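Local structure of fructose-1,6-bisphosphatase/inositol-1-monophosphatase (Thermotoga maritima, 2P3N) at residues A[2-7]-A[121-126]. The protein is a magnesium-dependent, homotetrameric phosphatase of broad specificity that dephosphorylates inositol-1-phosphate and fructose 1,6-bisphosphate, among other substrates. Residues are numbered along the deposited sequence; the frame is centred on the assembly and turned at random.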
# COMPACT_ATOMS: atom_id res chain seq x y z
N ASP A 2 1.99 9.27 24.92
CA ASP A 2 0.66 8.70 25.05
C ASP A 2 -0.19 9.45 24.03
O ASP A 2 -0.81 8.84 23.16
CB ASP A 2 0.14 8.95 26.48
CG ASP A 2 -1.23 8.35 26.73
OD1 ASP A 2 -1.41 7.15 26.43
OD2 ASP A 2 -2.13 9.07 27.25
N ARG A 3 -0.17 10.78 24.10
CA ARG A 3 -0.94 11.61 23.20
C ARG A 3 -0.58 11.41 21.73
O ARG A 3 -1.46 11.23 20.89
CB ARG A 3 -0.78 13.08 23.58
CG ARG A 3 -1.47 13.44 24.90
CD ARG A 3 -1.17 14.88 25.37
NE ARG A 3 -1.88 15.17 26.62
CZ ARG A 3 -3.07 15.76 26.70
NH1 ARG A 3 -3.70 16.14 25.60
NH2 ARG A 3 -3.64 15.94 27.88
N LEU A 4 0.71 11.43 21.42
CA LEU A 4 1.14 11.26 20.03
C LEU A 4 0.70 9.91 19.47
O LEU A 4 0.10 9.85 18.40
CB LEU A 4 2.67 11.37 19.93
CG LEU A 4 3.26 11.12 18.54
CD1 LEU A 4 2.93 12.28 17.60
CD2 LEU A 4 4.76 10.96 18.67
N ASP A 5 1.00 8.84 20.20
CA ASP A 5 0.66 7.48 19.79
C ASP A 5 -0.85 7.29 19.61
O ASP A 5 -1.31 6.62 18.67
CB ASP A 5 1.18 6.49 20.84
CG ASP A 5 1.17 5.06 20.35
OD1 ASP A 5 0.64 4.17 21.06
OD2 ASP A 5 1.72 4.82 19.25
N PHE A 6 -1.60 7.89 20.53
CA PHE A 6 -3.06 7.85 20.54
C PHE A 6 -3.59 8.50 19.27
O PHE A 6 -4.50 8.00 18.62
CB PHE A 6 -3.56 8.63 21.77
CG PHE A 6 -5.01 9.01 21.71
CD1 PHE A 6 -5.99 8.15 22.18
CD2 PHE A 6 -5.40 10.25 21.21
CE1 PHE A 6 -7.35 8.51 22.14
CE2 PHE A 6 -6.75 10.63 21.17
CZ PHE A 6 -7.73 9.76 21.63
N SER A 7 -2.99 9.64 18.93
CA SER A 7 -3.36 10.41 17.76
C SER A 7 -3.07 9.67 16.47
O SER A 7 -3.89 9.65 15.55
CB SER A 7 -2.61 11.74 17.78
OG SER A 7 -2.90 12.47 18.96
N TYR A 121 4.02 13.27 11.45
CA TYR A 121 3.73 13.77 12.78
C TYR A 121 4.94 14.37 13.47
O TYR A 121 6.07 14.14 13.06
CB TYR A 121 3.16 12.66 13.67
CG TYR A 121 4.02 11.42 13.68
CD1 TYR A 121 3.93 10.49 12.65
CD2 TYR A 121 4.95 11.21 14.69
CE1 TYR A 121 4.76 9.37 12.63
CE2 TYR A 121 5.79 10.10 14.68
CZ TYR A 121 5.69 9.19 13.64
OH TYR A 121 6.52 8.10 13.63
N ALA A 122 4.69 15.13 14.52
CA ALA A 122 5.75 15.76 15.28
C ALA A 122 5.26 16.19 16.65
O ALA A 122 4.18 16.75 16.79
CB ALA A 122 6.29 16.98 14.53
N GLU A 123 6.05 15.89 17.67
CA GLU A 123 5.76 16.29 19.04
C GLU A 123 6.86 17.33 19.33
O GLU A 123 7.96 17.24 18.77
CB GLU A 123 5.84 15.09 19.98
CG GLU A 123 5.34 15.35 21.38
CD GLU A 123 5.12 14.07 22.15
OE1 GLU A 123 6.00 13.19 22.11
OE2 GLU A 123 4.05 13.94 22.79
N GLU A 124 6.57 18.32 20.17
CA GLU A 124 7.54 19.37 20.47
C GLU A 124 8.82 18.89 21.15
O GLU A 124 8.78 18.24 22.21
CB GLU A 124 6.87 20.47 21.30
CG GLU A 124 7.78 21.62 21.71
CD GLU A 124 7.03 22.66 22.53
OE1 GLU A 124 6.32 23.50 21.92
OE2 GLU A 124 7.14 22.64 23.78
N GLY A 125 9.95 19.22 20.53
CA GLY A 125 11.24 18.83 21.07
C GLY A 125 11.70 17.43 20.67
O GLY A 125 12.81 17.03 21.03
N SER A 126 10.88 16.70 19.93
CA SER A 126 11.23 15.34 19.53
C SER A 126 11.56 15.17 18.05
O SER A 126 12.03 14.12 17.62
CB SER A 126 10.10 14.37 19.90
OG SER A 126 9.80 14.44 21.28
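L4 and Y121 form a small apolar helix-on-sheet contact, in which the first turn of helix 2-21 rests on the end of strand 118-123, in the large mixed sheet of the inositol monophosphatase fold. The leucine does nearly all the work from the helix side. Its CG lies anti to the backbone N (chi1 176°), which carries the branched end out toward the strand, and its CD1 comes within 3.7 Å of CD2 of Y121. The second methyl, L4 CD2, stands 4.0 Å from the same ring carbon, so both methyls gather there, CD1 coming in obliquely, and the leucine side chain runs roughly perpendicular to that of the tyrosine. L4 CD1 alone spans the ring and CB of Y121; branching adds the second methyl. Tyrosine suits its buried place because its broad ring offers apolar surface both to these methyls and to the nearly parallel ring of F129, while G132 of the second subunit packs against Y121. Two residues along the strand, on the same side of it, E123 extends past the leucine, OE2 lying 4.1 Å from CB of L4. The acid suits this partly exposed margin, for its OE1 hydrogen-bonds the terminal amine, M1 N, whose probable positive charge would favour a carboxylate here. With no hydrogen bond between the two segments themselves, their direct attachment rests on van der Waals and hydrophobic contact, and the glutamate adds a polar tie to the chain's start.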